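Local coordinates for protein glycoside hydrolase (PDB 6ORH) that probably acts as an alpha-L-fucosidase of glycoside hydrolase family 29, releasing fucose from host-derived carbohydrate antigens, at residues Ser259-Gly263 and Trp264-Glu268; Gly302-Ala306 and Lys307-Arg311. The protein carries 2 engineered substitutions. One frame throughout, in Å; residues are numbered along the deposited sequence.

Interaction 1 (Ser259-Gly263 and Trp264-Glu268); sequences SIRPG and WFYHE. With FUC (alpha-L-fucopyranose), chain C.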
# COMPACT_ATOMS: atom_id res chain seq x y z
N SER A 259 3.10 -4.72 17.94
CA SER A 259 2.67 -4.48 19.31
C SER A 259 1.48 -3.53 19.32
O SER A 259 1.38 -2.63 18.48
CB SER A 259 3.81 -3.93 20.12
OG SER A 259 3.43 -3.79 21.50
N ILE A 260 0.59 -3.71 20.31
CA ILE A 260 -0.49 -2.75 20.52
C ILE A 260 0.07 -1.41 20.99
O ILE A 260 -0.62 -0.39 20.88
CB ILE A 260 -1.59 -3.30 21.46
CG1 ILE A 260 -2.90 -2.55 21.25
CG2 ILE A 260 -1.15 -3.24 22.92
CD1 ILE A 260 -4.05 -3.10 22.08
N ARG A 261 1.32 -1.40 21.46
CA ARG A 261 1.98 -0.20 21.95
C ARG A 261 3.21 0.09 21.09
O ARG A 261 3.62 -0.72 20.24
CB ARG A 261 2.38 -0.39 23.42
CG ARG A 261 1.21 -0.27 24.39
CD ARG A 261 1.28 -1.27 25.55
NE ARG A 261 0.20 -0.88 26.46
CZ ARG A 261 0.28 0.12 27.33
NH1 ARG A 261 1.41 0.80 27.48
NH2 ARG A 261 -0.80 0.46 28.00
N PRO A 262 3.88 1.26 21.27
CA PRO A 262 5.14 1.51 20.57
C PRO A 262 6.19 0.44 20.85
O PRO A 262 6.88 -0.03 19.94
CB PRO A 262 5.52 2.90 21.10
CG PRO A 262 4.17 3.53 21.27
CD PRO A 262 3.37 2.45 22.00
N GLY A 263 6.30 0.03 22.13
CA GLY A 263 7.24 -1.00 22.54
C GLY A 263 6.55 -2.36 22.71
O GLY A 263 5.32 -2.42 22.80
N TRP A 264 7.36 -3.42 22.76
CA TRP A 264 6.90 -4.79 22.98
C TRP A 264 6.60 -5.03 24.46
O TRP A 264 5.70 -5.79 24.78
CB TRP A 264 7.97 -5.77 22.47
CG TRP A 264 8.20 -5.69 20.99
CD1 TRP A 264 9.20 -5.03 20.32
CD2 TRP A 264 7.35 -6.27 19.98
NE1 TRP A 264 9.03 -5.17 18.97
CE2 TRP A 264 7.88 -5.89 18.73
CE3 TRP A 264 6.18 -7.05 20.03
CZ2 TRP A 264 7.31 -6.33 17.54
CZ3 TRP A 264 5.59 -7.45 18.85
CH2 TRP A 264 6.16 -7.11 17.62
N PHE A 265 7.38 -4.40 25.34
CA PHE A 265 7.12 -4.52 26.78
C PHE A 265 6.25 -3.37 27.24
O PHE A 265 6.10 -2.38 26.53
CB PHE A 265 8.44 -4.59 27.56
CG PHE A 265 9.16 -5.90 27.36
CD1 PHE A 265 9.99 -6.12 26.26
CD2 PHE A 265 8.97 -6.95 28.26
CE1 PHE A 265 10.63 -7.36 26.10
CE2 PHE A 265 9.61 -8.17 28.08
CZ PHE A 265 10.45 -8.37 27.01
N TYR A 266 5.65 -3.52 28.43
CA TYR A 266 4.79 -2.49 29.00
C TYR A 266 5.64 -1.32 29.52
O TYR A 266 6.62 -1.53 30.23
CB TYR A 266 3.96 -3.06 30.15
CG TYR A 266 3.10 -2.00 30.78
CD1 TYR A 266 1.87 -1.67 30.25
CD2 TYR A 266 3.59 -1.27 31.86
CE1 TYR A 266 1.09 -0.65 30.79
CE2 TYR A 266 2.82 -0.25 32.42
CZ TYR A 266 1.58 0.05 31.88
OH TYR A 266 0.82 1.06 32.41
N HIS A 267 5.26 -0.10 29.13
CA HIS A 267 5.84 1.14 29.65
C HIS A 267 4.69 2.05 30.06
O HIS A 267 3.77 2.28 29.28
CB HIS A 267 6.68 1.80 28.55
CG HIS A 267 7.73 0.88 28.02
ND1 HIS A 267 8.82 0.53 28.77
CD2 HIS A 267 7.82 0.20 26.85
CE1 HIS A 267 9.57 -0.33 28.10
NE2 HIS A 267 8.97 -0.55 26.91
N GLU A 268 4.74 2.56 31.30
CA GLU A 268 3.62 3.34 31.83
C GLU A 268 3.27 4.52 30.91
O GLU A 268 2.09 4.85 30.77
CB GLU A 268 3.98 3.87 33.23
CG GLU A 268 2.80 4.51 33.92
CD GLU A 268 1.62 3.57 34.17
OE1 GLU A 268 1.87 2.37 34.47
OE2 GLU A 268 0.46 4.03 34.06
C1 FUC C . 12.76 -8.32 17.87
C2 FUC C . 13.16 -8.34 19.33
C3 FUC C . 12.10 -7.56 20.10
C4 FUC C . 10.75 -8.27 20.01
C5 FUC C . 10.39 -8.40 18.51
C6 FUC C . 9.15 -9.26 18.29
O2 FUC C . 14.44 -7.69 19.44
O3 FUC C . 12.51 -7.45 21.48
O4 FUC C . 10.85 -9.57 20.67
O5 FUC C . 11.50 -8.99 17.71
O HOH W 1 4.24 -0.22 26.37
O HOH W 2 -0.28 2.64 30.03
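Ser-259 and Arg-261 meet Trp-264 and Tyr-266 in a local contact round the turn that follows strand 250-259, at the end of a strand of the TIM-type (beta/alpha) barrel that builds this fucosidase domain. Ser-259 sets the turn. Its hydroxyl accepts from the N-H of Arg-261, closing an ST turn, and donates to Gly-263 O over 2.7 Å, standing above that carbonyl's plane; chi1 of -175°, OG anti to the backbone N, aims it there. Ser-259 CB lies over one face of the indole, near its rim, in a CH-pi contact 4.2 Å from the centroid of the six-membered ring of Trp-264. Fucose lies against the opposite face: Trp-264 NE1 comes within 3.5 Å of FUC C5, and the methyl carbon C6 rests over the benzo half. The indole N-H is bonded to Gln-215.

Farther along, Tyr-266 CE1 lies over one face of the Arg-261 guanidinium, near its rim and 3.5 Å from NH2, the two planes 41° apart. Water 1 sits at the guanidinium edge, in its plane, and ties NH1 to Phe-265 O and His-267 N; water 2 joins NH2 to Tyr-266 OH, which also bonds Glu-268 OE1 at 2.7 Å. A direct bond from NH1 to His-267 O is weak.

An apolar sugar-binding wall thus has a polar turn behind it: the indole has Ser-259 CB against one face and the sugar against the other, while Arg-261, through its waters and its salt bridge to Asp-308, joins the turn to the following loop and to helix 306-322.

Interaction 2 (Gly302-Ala306 and Lys307-Arg311); sequences GLFDA and KDIER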
# COMPACT_ATOMS: atom_id res chain seq x y z
N GLY A 302 1.46 -7.53 36.68
CA GLY A 302 1.15 -8.79 36.02
C GLY A 302 -0.24 -8.84 35.40
O GLY A 302 -0.78 -9.94 35.23
N LEU A 303 -0.78 -7.66 35.03
CA LEU A 303 -2.13 -7.56 34.47
C LEU A 303 -2.06 -6.80 33.15
O LEU A 303 -1.18 -5.97 32.97
CB LEU A 303 -3.06 -6.84 35.47
CG LEU A 303 -3.27 -7.59 36.80
CD1 LEU A 303 -4.15 -6.75 37.70
CD2 LEU A 303 -3.99 -8.93 36.56
N PHE A 304 -2.99 -7.08 32.23
CA PHE A 304 -3.06 -6.25 31.03
C PHE A 304 -3.57 -4.87 31.45
O PHE A 304 -4.39 -4.75 32.37
CB PHE A 304 -4.09 -6.82 30.05
CG PHE A 304 -3.65 -8.04 29.26
CD1 PHE A 304 -2.31 -8.35 29.09
CD2 PHE A 304 -4.59 -8.84 28.64
CE1 PHE A 304 -1.93 -9.48 28.36
CE2 PHE A 304 -4.21 -9.94 27.87
CZ PHE A 304 -2.88 -10.26 27.74
N ASP A 305 -3.10 -3.83 30.75
CA ASP A 305 -3.51 -2.46 31.03
C ASP A 305 -4.99 -2.27 30.71
O ASP A 305 -5.49 -2.81 29.73
CB ASP A 305 -2.65 -1.50 30.19
CG ASP A 305 -2.98 -0.04 30.46
OD1 ASP A 305 -2.39 0.50 31.40
OD2 ASP A 305 -3.82 0.52 29.74
N ALA A 306 -5.71 -1.46 31.53
CA ALA A 306 -7.14 -1.26 31.37
C ALA A 306 -7.51 -0.74 29.97
O ALA A 306 -8.54 -1.15 29.43
CB ALA A 306 -7.65 -0.31 32.44
N LYS A 307 -6.68 0.18 29.44
CA LYS A 307 -6.95 0.82 28.15
C LYS A 307 -6.77 -0.22 27.04
O LYS A 307 -7.62 -0.33 26.17
CB LYS A 307 -6.01 2.00 27.92
CG LYS A 307 -6.10 3.10 28.99
CD LYS A 307 -5.15 4.28 28.77
CE LYS A 307 -3.67 3.93 28.64
NZ LYS A 307 -3.11 3.30 29.86
N ASP A 308 -5.72 -1.05 27.18
CA ASP A 308 -5.48 -2.09 26.19
C ASP A 308 -6.66 -3.06 26.14
O ASP A 308 -7.08 -3.50 25.07
CB ASP A 308 -4.22 -2.91 26.49
CG ASP A 308 -2.93 -2.11 26.46
OD1 ASP A 308 -3.01 -0.86 26.52
OD2 ASP A 308 -1.86 -2.74 26.38
N ILE A 309 -7.16 -3.48 27.32
CA ILE A 309 -8.29 -4.37 27.36
C ILE A 309 -9.51 -3.75 26.66
O ILE A 309 -10.17 -4.40 25.84
CB ILE A 309 -8.61 -4.75 28.83
CG1 ILE A 309 -7.45 -5.54 29.44
CG2 ILE A 309 -9.91 -5.53 28.89
CD1 ILE A 309 -7.53 -5.65 30.99
N GLU A 310 -9.82 -2.48 26.99
CA GLU A 310 -10.96 -1.81 26.37
C GLU A 310 -10.81 -1.84 24.84
O GLU A 310 -11.77 -2.13 24.13
CB GLU A 310 -11.02 -0.38 26.92
CG GLU A 310 -12.19 0.41 26.38
CD GLU A 310 -12.39 1.62 27.29
OE1 GLU A 310 -13.37 1.58 28.07
OE2 GLU A 310 -11.53 2.55 27.25
N ARG A 311 -9.58 -1.58 24.39
CA ARG A 311 -9.27 -1.47 22.97
C ARG A 311 -9.45 -2.83 22.28
O ARG A 311 -9.95 -2.91 21.15
CB ARG A 311 -7.87 -0.87 22.83
CG ARG A 311 -7.41 -0.60 21.41
CD ARG A 311 -8.29 0.38 20.64
NE ARG A 311 -8.94 1.45 21.40
CZ ARG A 311 -8.35 2.54 21.87
NH1 ARG A 311 -7.05 2.74 21.74
NH2 ARG A 311 -9.09 3.45 22.50
O HOH W 3 -1.44 -4.39 28.59
O HOH W 4 -3.38 2.75 32.66
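Asp-305 and Lys-307 face each other across the first turn of helix 306-322, and the aspartate's conformation sets up the contact. Its CG stands anti to the backbone N (chi1 -178°), which carries the carboxylate forward over the start of the helix. There OD2 takes two bonds from one residue, Lys-307: the backbone N-H at 2.9 Å, from above the carboxylate plane, and the ammonium NZ, also at 2.9 Å, on the syn side. The two donors come from opposite faces of that plane. To bring NZ back, the lysine runs straight through chi2 and then folds at chi3 and chi4 (-55° and -63°), curling round OD2. Water 4 bridges Asp-305 OD1 to the same ammonium, its bond to NZ weak.

This is helix N-capping, with Asp-305 as the N-cap residue. Its carbonyl begins the helical pattern by accepting from Ile-309 N at 3.0 Å, and Ala-306 O accepts from Glu-310 N.

Asp-308 OD1 lies 3.6 Å from Asp-305 OD2, a close approach of like charges that the lysine, and Arg-261 bound to Asp-308, probably ease. Water 3 links the other oxygen, Asp-308 OD2, to the Asp-305 N-H.

On the apolar side, CG1 of Ile-309 reaches CB of Phe-304 at 3.6 Å, near the plane of the phenyl ring and at its edge, while CD1 packs on the Phe-304 carbonyl oxygen. The phenylalanine ring itself turns away from the helix start to stack with Trp-59, and Ile-309 also touches Val-62 on helix 56-65.

Interaction 1 comes first along the chain, in the loop between strand 250-259 and helix 275-284; interaction 2 follows where the chain, having passed through strand 292-295, enters helix 306-322. Their centres are 11 Å apart, on the same side of the chain's centre, and those two strands are parallel neighbours in the barrel sheet. They meet directly: Arg-261 NE forms a 2.8 Å salt bridge with Asp-308 OD2, and Arg-261 NH2 makes a longer, weak ion pair with Asp-305 OD2. One arginine therefore connects the loop that bears the fucose-contacting Trp-264 to the start of a helix lying away from the sugar.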